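Local coordinates for protein diaminobutyrate-pyruvate transaminase and L-2,4-diaminobutyrate decarboxylase (Vibrio parahaemolyticus, PDB 2QMA) that probably catalyses pyridoxal-phosphate-dependent decarboxylation of L-2,4-diaminobutyrate through this C-terminal, glutamate-decarboxylase-like part of a longer protein that probably also acts as a transaminase, at residues L112-A118 with M382-V387; D151-L155 with I302-K307; D180-D184 with N343-L347; L245-I249 with M283-M289; D439-L445 with G464-L468. All coordinates share one frame; numbering follows the deposited sequence.

Contact 1 (L112-A118 with M382-V387); sequences LMPAVAA and MTMQNV
Pro-114, in the first turn of helix 113-125, is pressed against helix 377-386 between Thr-383 and Asn-386. Asn-386 OD1 lies over one side of its ring, close to CB, CG and CD, and Thr-383 OG1 comes from the other side. CG is 3.4 Å from Thr-383 OG1 and equally close to Asn-386 OD1, the proline and asparagine side chains crossing at about a right angle. Thr-383 OG1 is hydrogen-bonded to Gln-329 OE1, and Asn-386 ND2 to the carbonyl of Ala-78 of the second subunit. Asn-386 is turned with CG anti to the backbone N (chi1 172°), which brings OD1 over the proline while ND2 serves the neighbouring chain.

Met-382, a selenomethionine, closes the other end of the interface against the small Ala-117 and Ala-118. Its chain runs out straight past CG and bends at chi3 (47°), laying SE 3.8 Å from Ala-118 CB, with CE more loosely near Ala-117. At the N-terminal end of helix 113-125, Leu-112 CD1 reaches Val-387 CG2 tip to tip at 3.9 Å and also meets the methyl of Thr-383; Leu-392 of helix 389-411 extends this apolar cluster.

The segment axes pass 8.8 Å apart at 137°. This is a buried helix-helix crossing in the pyridoxal-dependent decarboxylase domain, set at the dimer interface, where Leu-80 and Ile-84 of the second subunit pack on the same residues.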
# COMPACT_ATOMS: atom_id res chain seq x y z
N LEU A 112 -8.26 -11.56 -11.32
CA LEU A 112 -9.63 -11.88 -11.52
C LEU A 112 -10.35 -10.67 -12.08
O LEU A 112 -10.16 -9.54 -11.63
CB LEU A 112 -10.28 -12.31 -10.21
CG LEU A 112 -10.61 -13.80 -9.96
CD1 LEU A 112 -11.62 -13.90 -8.81
CD2 LEU A 112 -11.08 -14.60 -11.19
N MSE A 113 -11.23 -10.92 -13.01
CA MSE A 113 -12.00 -9.84 -13.64
C MSE A 113 -12.71 -8.93 -12.64
O MSE A 113 -12.69 -7.71 -12.82
CB MSE A 113 -13.00 -10.42 -14.64
CG MSE A 113 -13.50 -9.38 -15.63
SE MSE A 113 -12.09 -8.93 -16.86
CE MSE A 113 -12.15 -10.59 -17.94
N PRO A 114 -13.39 -9.50 -11.63
CA PRO A 114 -14.03 -8.67 -10.61
C PRO A 114 -13.09 -7.74 -9.84
O PRO A 114 -13.50 -6.64 -9.49
CB PRO A 114 -14.69 -9.68 -9.66
CG PRO A 114 -14.12 -10.98 -9.99
CD PRO A 114 -13.73 -10.93 -11.43
N ALA A 115 -11.86 -8.19 -9.59
CA ALA A 115 -10.83 -7.30 -9.02
C ALA A 115 -10.43 -6.18 -10.00
O ALA A 115 -10.32 -5.03 -9.59
CB ALA A 115 -9.64 -8.07 -8.58
N VAL A 116 -10.27 -6.49 -11.29
CA VAL A 116 -9.94 -5.45 -12.28
C VAL A 116 -11.09 -4.40 -12.41
O VAL A 116 -10.83 -3.20 -12.43
CB VAL A 116 -9.51 -6.08 -13.62
CG1 VAL A 116 -9.18 -5.00 -14.70
CG2 VAL A 116 -8.31 -6.97 -13.41
N ALA A 117 -12.34 -4.85 -12.48
CA ALA A 117 -13.48 -3.92 -12.53
C ALA A 117 -13.47 -3.08 -11.26
O ALA A 117 -13.64 -1.87 -11.33
CB ALA A 117 -14.81 -4.67 -12.64
N ALA A 118 -13.28 -3.72 -10.10
CA ALA A 118 -13.24 -3.01 -8.81
C ALA A 118 -12.20 -1.87 -8.82
O ALA A 118 -12.46 -0.78 -8.30
CB ALA A 118 -12.99 -3.99 -7.63
N MSE A 382 -16.60 -7.34 -4.27
CA MSE A 382 -17.15 -7.64 -5.61
C MSE A 382 -16.88 -9.07 -6.06
O MSE A 382 -17.79 -9.75 -6.57
CB MSE A 382 -16.64 -6.64 -6.66
CG MSE A 382 -17.04 -5.21 -6.29
SE MSE A 382 -16.78 -3.86 -7.64
CE MSE A 382 -17.56 -4.81 -9.15
N THR A 383 -15.66 -9.55 -5.82
CA THR A 383 -15.27 -10.91 -6.18
C THR A 383 -16.19 -11.98 -5.54
O THR A 383 -16.61 -12.95 -6.24
CB THR A 383 -13.79 -11.16 -5.83
OG1 THR A 383 -12.94 -10.56 -6.83
CG2 THR A 383 -13.51 -12.65 -5.72
N MSE A 384 -16.52 -11.81 -4.25
CA MSE A 384 -17.37 -12.81 -3.56
C MSE A 384 -18.85 -12.79 -3.97
O MSE A 384 -19.58 -13.79 -3.79
CB MSE A 384 -17.22 -12.71 -2.04
CG MSE A 384 -15.78 -13.04 -1.56
SE MSE A 384 -15.00 -14.65 -2.31
CE MSE A 384 -14.11 -13.94 -3.81
N GLN A 385 -19.30 -11.65 -4.48
CA GLN A 385 -20.65 -11.54 -5.05
C GLN A 385 -20.78 -12.19 -6.43
O GLN A 385 -21.87 -12.67 -6.79
CB GLN A 385 -21.09 -10.09 -5.15
CG GLN A 385 -21.40 -9.44 -3.82
CD GLN A 385 -21.76 -7.99 -4.06
OE1 GLN A 385 -22.84 -7.70 -4.59
NE2 GLN A 385 -20.84 -7.08 -3.77
N ASN A 386 -19.67 -12.18 -7.16
CA ASN A 386 -19.59 -12.52 -8.58
C ASN A 386 -19.12 -13.99 -8.78
O ASN A 386 -19.91 -14.88 -9.09
CB ASN A 386 -18.66 -11.51 -9.28
CG ASN A 386 -18.34 -11.86 -10.73
OD1 ASN A 386 -17.18 -11.71 -11.17
ND2 ASN A 386 -19.35 -12.34 -11.49
N VAL A 387 -17.83 -14.22 -8.57
CA VAL A 387 -17.24 -15.57 -8.55
C VAL A 387 -17.74 -16.40 -7.35
O VAL A 387 -18.21 -17.54 -7.53
CB VAL A 387 -15.69 -15.46 -8.60
CG1 VAL A 387 -15.02 -16.83 -8.54
CG2 VAL A 387 -15.27 -14.67 -9.87

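Contact 2 (D151-L155 with I302-K307); sequences DKYDL and ILSSHK
Lys-307 NZ forms a salt bridge with Asp-154 OD2 at 2.7 Å, joining the C-terminal end of helix 136-152 to the loop between strands 290-295 and 318-322. The ammonium meets OD2 on its syn lone pair, the side of the other carboxylate oxygen. Asp-154 leaves the helix with positive phi in a Schellman motif, a common helix ending. Lys-307 extends from the loop in an all-trans chain, starting at chi1 -172°, which carries NZ to the carboxylate.

The same NZ also holds a water at 2.8 Å, and this water donates to the carbonyl oxygen of Lys-152 in a bond that is unusually short and of doubtful exact length. Ammonium, carboxylate and a carbonyl of the last helical turn are thereby linked at the helix end. The side chain of Lys-152 goes another way: NZ pairs with Asp-74 of the second subunit, while CD lies against Leu-303 CD2.

Next to these polar groups Ile-302 is wedged between backbone and ring. Its CG1 sits over a face of Tyr-153 in a CH-pi contact, 4.1 Å from the ring centroid and 27° off the normal. Around this point the isoleucine follows the length of the ring, CD1 near Tyr-153 CD1 at 3.6 Å and CG2 near CZ. The other neighbours of Tyr-153 include Val-321 and Leu-337 of the large sheet. On the carbonyl side, Ile-302 CG1 comes within 3.2 Å of Lys-152 O, the oxygen that accepts from the water.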
# COMPACT_ATOMS: atom_id res chain seq x y z
N ASP A 151 -15.48 -15.02 9.94
CA ASP A 151 -16.35 -16.23 9.82
C ASP A 151 -15.69 -17.42 9.11
O ASP A 151 -15.70 -18.58 9.61
CB ASP A 151 -17.71 -15.83 9.22
CG ASP A 151 -18.11 -16.62 7.92
OD1 ASP A 151 -18.14 -15.93 6.85
OD2 ASP A 151 -18.44 -17.87 8.00
N LYS A 152 -15.09 -17.12 7.96
CA LYS A 152 -14.52 -18.13 7.10
C LYS A 152 -13.40 -18.87 7.82
O LYS A 152 -13.25 -20.08 7.64
CB LYS A 152 -14.06 -17.53 5.77
CG LYS A 152 -15.20 -17.14 4.84
CD LYS A 152 -16.11 -18.37 4.55
CE LYS A 152 -17.26 -18.05 3.65
NZ LYS A 152 -18.17 -19.23 3.44
N TYR A 153 -12.66 -18.15 8.67
CA TYR A 153 -11.54 -18.74 9.42
C TYR A 153 -11.99 -19.26 10.79
O TYR A 153 -11.15 -19.70 11.60
CB TYR A 153 -10.34 -17.76 9.53
CG TYR A 153 -9.60 -17.61 8.21
CD1 TYR A 153 -8.67 -18.55 7.81
CD2 TYR A 153 -9.87 -16.55 7.35
CE1 TYR A 153 -8.03 -18.45 6.57
CE2 TYR A 153 -9.24 -16.44 6.11
CZ TYR A 153 -8.33 -17.38 5.73
OH TYR A 153 -7.70 -17.27 4.49
N ASP A 154 -13.30 -19.18 11.07
CA ASP A 154 -13.90 -19.75 12.31
C ASP A 154 -13.35 -19.11 13.60
O ASP A 154 -13.18 -19.78 14.62
CB ASP A 154 -13.72 -21.28 12.32
CG ASP A 154 -14.48 -21.96 11.21
OD1 ASP A 154 -15.69 -21.67 11.06
OD2 ASP A 154 -13.89 -22.77 10.45
N LEU A 155 -13.06 -17.81 13.55
CA LEU A 155 -12.50 -17.10 14.69
C LEU A 155 -13.57 -16.79 15.73
O LEU A 155 -14.77 -16.89 15.44
CB LEU A 155 -11.81 -15.80 14.22
CG LEU A 155 -10.74 -15.92 13.11
CD1 LEU A 155 -10.21 -14.54 12.72
CD2 LEU A 155 -9.58 -16.83 13.50
N ILE A 302 -8.79 -22.28 2.89
CA ILE A 302 -9.96 -22.18 3.77
C ILE A 302 -11.28 -22.36 2.98
O ILE A 302 -12.28 -22.85 3.54
CB ILE A 302 -9.96 -20.86 4.58
CG1 ILE A 302 -10.72 -21.04 5.90
CG2 ILE A 302 -10.45 -19.66 3.70
CD1 ILE A 302 -9.93 -21.83 6.93
N LEU A 303 -11.27 -22.00 1.69
CA LEU A 303 -12.48 -22.07 0.86
C LEU A 303 -12.63 -23.38 0.08
O LEU A 303 -13.69 -23.61 -0.57
CB LEU A 303 -12.53 -20.93 -0.16
CG LEU A 303 -12.54 -19.50 0.37
CD1 LEU A 303 -12.56 -18.47 -0.81
CD2 LEU A 303 -13.66 -19.28 1.40
N SER A 304 -11.61 -24.23 0.16
CA SER A 304 -11.53 -25.44 -0.64
C SER A 304 -11.89 -26.70 0.15
O SER A 304 -12.16 -26.66 1.37
CB SER A 304 -10.10 -25.63 -1.15
OG SER A 304 -9.30 -26.18 -0.09
N SER A 305 -11.81 -27.83 -0.55
CA SER A 305 -12.03 -29.17 0.04
C SER A 305 -10.90 -29.58 0.97
O SER A 305 -10.97 -30.63 1.62
CB SER A 305 -12.13 -30.24 -1.06
OG SER A 305 -13.36 -30.06 -1.73
N HIS A 306 -9.87 -28.74 1.03
CA HIS A 306 -8.64 -29.06 1.78
C HIS A 306 -8.48 -28.15 2.99
O HIS A 306 -7.39 -28.06 3.58
CB HIS A 306 -7.43 -28.93 0.86
CG HIS A 306 -7.51 -29.83 -0.33
ND1 HIS A 306 -7.00 -31.11 -0.32
CD2 HIS A 306 -8.06 -29.64 -1.55
CE1 HIS A 306 -7.22 -31.67 -1.51
NE2 HIS A 306 -7.87 -30.80 -2.27
N LYS A 307 -9.58 -27.48 3.35
CA LYS A 307 -9.66 -26.66 4.56
C LYS A 307 -9.04 -27.35 5.79
O LYS A 307 -8.35 -26.70 6.60
CB LYS A 307 -11.12 -26.27 4.83
CG LYS A 307 -11.32 -25.25 5.95
CD LYS A 307 -12.79 -25.15 6.41
CE LYS A 307 -12.85 -24.35 7.71
NZ LYS A 307 -14.25 -23.96 8.05
O HOH W 1 -14.93 -21.68 6.59

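Contact 3 (D180-D184 with N343-L347); sequences DWIAD and NFKFL
Phe-346 pushes its side chain from the 3-10 segment 343-347 against the flank of helix 167-187. Its CB lies 3.7 Å from Asp-180 OD2, where the two side chains slide past each other in opposite directions. At CG the partner is Asp-180 CB, which stands over one ring face in a CH-pi contact, 4.2 Å from the centroid and 27° off the normal. The carboxylate beyond it is turned almost perpendicular to the ring, at 82°. Farther out, CE2 meets Trp-181 CA at 3.6 Å, CE1 approaches Asp-184 CB at 3.7 Å, and CZ is 3.8 Å from both Trp-181 CA and Asp-184 CB. Lys-345 CG covers the opposite face, sandwiching the phenyl between its own segment and the helix.

The lysine chain is extended, and its NZ makes a long salt bridge with Asp-184 OD2 at 3.9 Å; a water joins the two residues more closely, donating to OD1 and accepting from NZ. Asn-343 ND2 comes to 3.6 Å from Trp-181 CD1, amide and indole planes nearly perpendicular.

Within the pyridoxal-dependent decarboxylase domain, the contact fastens the segment after strand 334-338 of the large mixed sheet onto the C-terminal part of helix 167-187. Ile-191 of helix 191-194 packs on Asp-180, while the indole of Trp-181 makes edge-to-face pairs with Trp-290, at the start of strand 290-295, and His-317.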
# COMPACT_ATOMS: atom_id res chain seq x y z
N ASP A 180 4.25 -6.04 21.56
CA ASP A 180 3.64 -5.16 22.56
C ASP A 180 2.84 -6.02 23.56
O ASP A 180 2.77 -5.70 24.77
CB ASP A 180 2.74 -4.14 21.87
CG ASP A 180 3.51 -3.06 21.13
OD1 ASP A 180 4.70 -3.24 20.75
OD2 ASP A 180 2.90 -2.03 20.88
N TRP A 181 2.23 -7.09 23.07
CA TRP A 181 1.37 -7.97 23.90
C TRP A 181 2.23 -8.58 25.03
O TRP A 181 1.82 -8.61 26.21
CB TRP A 181 0.71 -9.03 22.99
CG TRP A 181 0.01 -10.18 23.66
CD1 TRP A 181 -1.27 -10.26 24.07
CD2 TRP A 181 0.60 -11.45 23.93
NE1 TRP A 181 -1.53 -11.50 24.60
CE2 TRP A 181 -0.39 -12.26 24.52
CE3 TRP A 181 1.88 -11.98 23.70
CZ2 TRP A 181 -0.15 -13.59 24.89
CZ3 TRP A 181 2.13 -13.30 24.08
CH2 TRP A 181 1.11 -14.08 24.69
N ILE A 182 3.43 -9.05 24.67
CA ILE A 182 4.21 -9.78 25.66
C ILE A 182 4.77 -8.81 26.71
O ILE A 182 4.79 -9.18 27.88
CB ILE A 182 5.39 -10.59 25.05
CG1 ILE A 182 5.95 -11.60 26.10
CG2 ILE A 182 6.51 -9.69 24.54
CD1 ILE A 182 4.93 -12.63 26.61
N ALA A 183 5.23 -7.60 26.29
CA ALA A 183 5.68 -6.60 27.28
C ALA A 183 4.54 -6.19 28.20
O ALA A 183 4.74 -5.95 29.42
CB ALA A 183 6.31 -5.34 26.62
N ASP A 184 3.33 -6.11 27.65
CA ASP A 184 2.17 -5.76 28.50
C ASP A 184 1.89 -6.90 29.49
O ASP A 184 1.62 -6.68 30.67
CB ASP A 184 0.93 -5.53 27.64
CG ASP A 184 -0.30 -5.21 28.48
OD1 ASP A 184 -0.21 -4.25 29.24
OD2 ASP A 184 -1.30 -5.94 28.40
N ASN A 343 -6.56 -6.72 21.27
CA ASN A 343 -5.17 -6.61 20.94
C ASN A 343 -4.81 -5.43 20.01
O ASN A 343 -3.66 -4.99 20.00
CB ASN A 343 -4.62 -7.96 20.39
CG ASN A 343 -4.51 -9.05 21.46
OD1 ASN A 343 -4.79 -10.24 21.20
ND2 ASN A 343 -4.10 -8.67 22.63
N PHE A 344 -5.77 -4.93 19.24
CA PHE A 344 -5.59 -3.72 18.43
C PHE A 344 -5.34 -2.46 19.29
O PHE A 344 -4.87 -1.46 18.76
CB PHE A 344 -6.79 -3.49 17.46
CG PHE A 344 -6.78 -4.38 16.25
CD1 PHE A 344 -5.59 -4.63 15.57
CD2 PHE A 344 -7.97 -4.91 15.73
CE1 PHE A 344 -5.56 -5.42 14.43
CE2 PHE A 344 -7.95 -5.71 14.58
CZ PHE A 344 -6.75 -5.97 13.93
N LYS A 345 -5.64 -2.52 20.59
CA LYS A 345 -5.45 -1.41 21.54
C LYS A 345 -4.01 -0.93 21.54
O LYS A 345 -3.77 0.24 21.80
CB LYS A 345 -5.89 -1.78 22.97
CG LYS A 345 -4.85 -2.60 23.74
CD LYS A 345 -5.39 -3.28 24.97
CE LYS A 345 -4.38 -4.31 25.50
NZ LYS A 345 -4.66 -4.70 26.91
N PHE A 346 -3.06 -1.83 21.26
CA PHE A 346 -1.63 -1.49 21.17
C PHE A 346 -1.29 -0.52 20.03
O PHE A 346 -0.29 0.20 20.12
CB PHE A 346 -0.76 -2.76 21.11
CG PHE A 346 -0.93 -3.67 22.32
CD1 PHE A 346 -0.71 -3.18 23.61
CD2 PHE A 346 -1.32 -5.00 22.15
CE1 PHE A 346 -0.86 -4.01 24.74
CE2 PHE A 346 -1.46 -5.83 23.25
CZ PHE A 346 -1.24 -5.34 24.56
N LEU A 347 -2.13 -0.50 19.00
CA LEU A 347 -1.93 0.32 17.79
C LEU A 347 -2.46 1.72 17.90
O LEU A 347 -2.26 2.54 17.00
CB LEU A 347 -2.65 -0.32 16.60
CG LEU A 347 -2.14 -1.59 15.97
CD1 LEU A 347 -3.29 -2.24 15.21
CD2 LEU A 347 -0.96 -1.34 15.03
O HOH W 2 -3.17 -3.73 29.37

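Contact 4 (L245-I249 with M283-M289); sequences LDEVI and MAVKHDM
Asp-246 and His-287 meet at about a right angle, with the carboxylate and imidazole planes 36° apart. His-287 NE2 donates to Asp-246 OD1 at 2.9 Å, nearly within its own ring plane but from above that of the carboxylate. Lys-286 NZ reaches the same oxygen from the opposite face, also at 2.9 Å, in a salt bridge on the syn side. One oxygen is therefore gripped by two donors, which restrains the carboxylate and would be expected to stabilise its negative charge. A trans first torsion (chi1 -173°) swings Asp-246 across to both.

The imidazole is clamped as well. Ile-249 CG2 stands almost exactly over its centre, 3.5 Å from the centroid and 10° off the normal, and the CG of Lys-286 lies over the other face. At the far nitrogen, ND1 is hydrogen-bonded to Lys-253.

Apolar contacts line the inner side. The selenomethionine Met-283 slides past Leu-245 in the opposite direction, its CG 3.6 Å from CD2, and bends so that SE comes beside Asp-246 OD1. Ile-249 CD1 and Met-289 CE meet tip to tip.

The segments run roughly parallel, 32° between their axes. Such neighbouring helices with parallel strand 258-265 between them in sequence belong to the alpha/beta architecture of the large domain, which in this family binds pyridoxal phosphate; Leu-245 and Met-289 pack down on Ile-262 of that strand.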
# COMPACT_ATOMS: atom_id res chain seq x y z
N LEU A 245 10.48 -29.23 18.91
CA LEU A 245 10.05 -27.88 19.01
C LEU A 245 9.89 -27.61 20.50
O LEU A 245 10.40 -26.60 21.00
CB LEU A 245 8.75 -27.64 18.23
CG LEU A 245 7.95 -26.35 18.51
CD1 LEU A 245 8.85 -25.07 18.27
CD2 LEU A 245 6.66 -26.28 17.69
N ASP A 246 9.24 -28.53 21.22
CA ASP A 246 9.07 -28.35 22.66
C ASP A 246 10.41 -28.19 23.37
O ASP A 246 10.55 -27.31 24.18
CB ASP A 246 8.23 -29.44 23.29
CG ASP A 246 7.92 -29.17 24.74
OD1 ASP A 246 7.10 -28.28 25.04
OD2 ASP A 246 8.51 -29.84 25.59
N GLU A 247 11.40 -29.05 23.05
CA GLU A 247 12.71 -28.98 23.72
C GLU A 247 13.52 -27.70 23.37
O GLU A 247 14.21 -27.16 24.23
CB GLU A 247 13.54 -30.28 23.53
CG GLU A 247 14.11 -30.51 22.15
CD GLU A 247 15.28 -31.55 22.08
OE1 GLU A 247 15.66 -32.20 23.11
OE2 GLU A 247 15.82 -31.72 20.97
N VAL A 248 13.43 -27.23 22.12
CA VAL A 248 14.06 -25.97 21.69
C VAL A 248 13.51 -24.79 22.51
O VAL A 248 14.27 -23.95 23.00
CB VAL A 248 13.90 -25.73 20.15
CG1 VAL A 248 14.09 -24.26 19.78
CG2 VAL A 248 14.94 -26.58 19.35
N ILE A 249 12.19 -24.74 22.67
CA ILE A 249 11.58 -23.69 23.45
C ILE A 249 11.98 -23.85 24.93
O ILE A 249 12.37 -22.87 25.57
CB ILE A 249 10.06 -23.73 23.30
CG1 ILE A 249 9.70 -23.39 21.87
CG2 ILE A 249 9.40 -22.72 24.29
CD1 ILE A 249 8.29 -23.73 21.46
N MSE A 283 1.63 -25.53 21.43
CA MSE A 283 2.89 -24.96 21.95
C MSE A 283 2.69 -23.54 22.55
O MSE A 283 3.21 -23.19 23.63
CB MSE A 283 3.96 -24.97 20.85
CG MSE A 283 4.55 -26.37 20.63
SE MSE A 283 5.46 -27.19 22.16
CE MSE A 283 4.09 -28.32 22.92
N ALA A 284 1.93 -22.73 21.83
CA ALA A 284 1.62 -21.38 22.24
C ALA A 284 0.79 -21.38 23.54
O ALA A 284 1.04 -20.56 24.42
CB ALA A 284 0.88 -20.59 21.08
N VAL A 285 -0.16 -22.33 23.69
CA VAL A 285 -0.88 -22.44 25.00
C VAL A 285 0.12 -22.85 26.11
O VAL A 285 0.20 -22.21 27.13
CB VAL A 285 -2.09 -23.48 24.93
CG1 VAL A 285 -2.66 -23.79 26.32
CG2 VAL A 285 -3.21 -22.95 24.01
N LYS A 286 0.92 -23.90 25.87
CA LYS A 286 1.84 -24.41 26.91
C LYS A 286 2.85 -23.36 27.35
O LYS A 286 3.07 -23.19 28.55
CB LYS A 286 2.61 -25.64 26.41
CG LYS A 286 3.49 -26.25 27.53
CD LYS A 286 4.33 -27.38 27.05
CE LYS A 286 5.06 -28.06 28.24
NZ LYS A 286 6.10 -29.00 27.68
N HIS A 287 3.44 -22.68 26.38
CA HIS A 287 4.55 -21.72 26.57
C HIS A 287 4.11 -20.27 26.64
O HIS A 287 4.93 -19.41 26.82
CB HIS A 287 5.66 -21.99 25.54
CG HIS A 287 6.25 -23.37 25.67
ND1 HIS A 287 7.01 -23.74 26.76
CD2 HIS A 287 6.18 -24.45 24.86
CE1 HIS A 287 7.41 -24.99 26.60
NE2 HIS A 287 6.92 -25.45 25.46
N ASP A 288 2.80 -20.02 26.64
CA ASP A 288 2.28 -18.67 26.78
C ASP A 288 2.80 -17.73 25.70
O ASP A 288 3.35 -16.67 26.03
CB ASP A 288 2.56 -18.14 28.19
CG ASP A 288 1.52 -18.64 29.18
OD1 ASP A 288 0.32 -18.28 28.99
OD2 ASP A 288 1.88 -19.44 30.06
N MSE A 289 2.67 -18.15 24.44
CA MSE A 289 3.11 -17.35 23.26
C MSE A 289 1.95 -16.94 22.39
O MSE A 289 0.86 -17.52 22.42
CB MSE A 289 4.14 -18.13 22.36
CG MSE A 289 5.30 -18.82 23.12
SE MSE A 289 6.52 -19.81 22.02
CE MSE A 289 5.31 -21.21 21.42

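Contact 5 (D439-L445 with G464-L468); sequences DELNKAL and GKTAL
Asp-439 and Thr-466 tie helix 438-452 to strand 465-471, a helix-on-sheet contact in the small alpha/beta part that follows the large domain, where four antiparallel strands carry helices.

Three polar links cross the interface. The backbone N of Thr-466 donates to Asp-439 OD1 at 3.0 Å, with a nearly straight 168° at the hydrogen, though it meets the oxygen 46° out of the carboxylate plane. A water donates both to this OD1 and to the carbonyl oxygen of Thr-466, so the aspartate addresses the N-H directly and the C=O through solvent. Lys-443, folded back by bends at chi2, chi3 and chi4, brings NZ to Thr-466 OG1 in a weak hydrogen bond of 3.2 Å.

Apolar contacts continue along the strand. The methyl of Thr-466 lies 4.1 Å from Asn-442 CB and also touches the CG of Lys-443, its hydroxyl and methyl both turned to the helix. Two residues on, Leu-468 again faces the helix, while Ala-467 between them points the other way, as alternation in a strand requires. Leu-468 CD1 meets Leu-445 CD1 at 3.9 Å, the side chains crossing obliquely; Ile-489 and Ala-493 of helix 479-495 pack on the same Leu-445.

Asn-442 makes a mixed contact. Its OD1 accepts from Ala-431 N of neighbouring strand 426-431, and ND2 donates to Leu-438 O of its own helix. That same OD1 lies 3.4 Å from Leu-468 CD1, the asparagine and leucine side chains at about a right angle.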
# COMPACT_ATOMS: atom_id res chain seq x y z
N ASP A 439 23.68 -27.81 -11.98
CA ASP A 439 23.52 -26.51 -11.33
C ASP A 439 23.73 -25.40 -12.36
O ASP A 439 22.97 -24.42 -12.41
CB ASP A 439 24.48 -26.35 -10.13
CG ASP A 439 24.02 -27.13 -8.89
OD1 ASP A 439 22.84 -27.56 -8.84
OD2 ASP A 439 24.81 -27.31 -7.93
N GLU A 440 24.73 -25.60 -13.21
CA GLU A 440 25.07 -24.62 -14.23
C GLU A 440 24.00 -24.58 -15.31
O GLU A 440 23.59 -23.49 -15.72
CB GLU A 440 26.44 -24.96 -14.84
CG GLU A 440 26.91 -23.95 -15.88
CD GLU A 440 27.88 -24.55 -16.89
OE1 GLU A 440 28.63 -25.49 -16.53
OE2 GLU A 440 27.88 -24.08 -18.04
N LEU A 441 23.56 -25.76 -15.74
CA LEU A 441 22.59 -25.91 -16.82
C LEU A 441 21.26 -25.29 -16.43
O LEU A 441 20.70 -24.49 -17.16
CB LEU A 441 22.41 -27.39 -17.19
CG LEU A 441 21.20 -27.78 -18.03
CD1 LEU A 441 21.30 -27.16 -19.43
CD2 LEU A 441 21.00 -29.29 -18.12
N ASN A 442 20.77 -25.64 -15.24
CA ASN A 442 19.47 -25.13 -14.80
C ASN A 442 19.45 -23.63 -14.48
O ASN A 442 18.46 -22.94 -14.74
CB ASN A 442 18.91 -25.98 -13.66
CG ASN A 442 18.45 -27.33 -14.13
OD1 ASN A 442 17.31 -27.48 -14.61
ND2 ASN A 442 19.32 -28.33 -14.02
N LYS A 443 20.55 -23.11 -13.94
CA LYS A 443 20.69 -21.66 -13.82
C LYS A 443 20.61 -20.94 -15.17
O LYS A 443 19.89 -19.94 -15.32
CB LYS A 443 21.98 -21.29 -13.10
CG LYS A 443 21.86 -21.44 -11.61
CD LYS A 443 22.64 -20.35 -10.90
CE LYS A 443 23.93 -20.91 -10.37
NZ LYS A 443 23.71 -22.09 -9.48
N ALA A 444 21.34 -21.45 -16.15
CA ALA A 444 21.43 -20.79 -17.42
C ALA A 444 20.07 -20.89 -18.14
O ALA A 444 19.59 -19.89 -18.68
CB ALA A 444 22.55 -21.39 -18.25
N LEU A 445 19.42 -22.05 -18.09
CA LEU A 445 18.16 -22.16 -18.80
C LEU A 445 17.06 -21.28 -18.17
O LEU A 445 16.26 -20.70 -18.90
CB LEU A 445 17.73 -23.61 -19.02
CG LEU A 445 16.93 -24.43 -18.05
CD1 LEU A 445 15.46 -23.95 -18.04
CD2 LEU A 445 17.04 -25.90 -18.48
N GLY A 464 20.64 -28.50 -1.59
CA GLY A 464 21.88 -27.93 -2.12
C GLY A 464 21.99 -27.98 -3.64
O GLY A 464 23.08 -27.82 -4.17
N LYS A 465 20.86 -28.21 -4.33
CA LYS A 465 20.84 -28.31 -5.79
C LYS A 465 19.97 -27.19 -6.39
O LYS A 465 18.95 -26.86 -5.81
CB LYS A 465 20.34 -29.69 -6.22
CG LYS A 465 21.25 -30.80 -5.73
CD LYS A 465 20.96 -32.14 -6.36
CE LYS A 465 19.88 -32.89 -5.62
NZ LYS A 465 20.29 -33.24 -4.22
N THR A 466 20.39 -26.59 -7.49
CA THR A 466 19.55 -25.60 -8.17
C THR A 466 18.32 -26.33 -8.71
O THR A 466 18.44 -27.35 -9.41
CB THR A 466 20.29 -24.83 -9.30
OG1 THR A 466 21.21 -23.90 -8.72
CG2 THR A 466 19.33 -24.03 -10.13
N ALA A 467 17.15 -25.84 -8.32
CA ALA A 467 15.88 -26.37 -8.78
C ALA A 467 15.18 -25.28 -9.56
O ALA A 467 15.27 -24.11 -9.21
CB ALA A 467 15.02 -26.80 -7.61
N LEU A 468 14.51 -25.68 -10.64
CA LEU A 468 13.48 -24.86 -11.27
C LEU A 468 12.17 -25.02 -10.52
O LEU A 468 11.94 -26.04 -9.91
CB LEU A 468 13.28 -25.30 -12.71
CG LEU A 468 14.56 -25.21 -13.56
CD1 LEU A 468 14.29 -25.94 -14.85
CD2 LEU A 468 14.95 -23.76 -13.82
O HOH W 3 20.68 -28.65 -10.65

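Overall arrangement
From the N terminus, helix 113-125 opens contact 1, the widest loop, which closes only at helix 377-386 and encloses contacts 2, 3 and 4. Contact 2 joins the end of the next helix, 136-152, to the loop after strand 290-295, and crosses contact 3 because their segments alternate along the chain. Contact 3 joins helix 167-187 to the segment after strand 334-338. Contact 4, the shortest loop within the decarboxylase domain, pairs helices 245-254 and 277-287 and is nested inside all three. Contacts 3 and 4 touch directly, Trp-181 CH2 lying 3.7 Å from Asp-288 O. Contact 5 follows in series, joining helix to sheet in the C-terminal part, about 38 Å from contact 1 between centres.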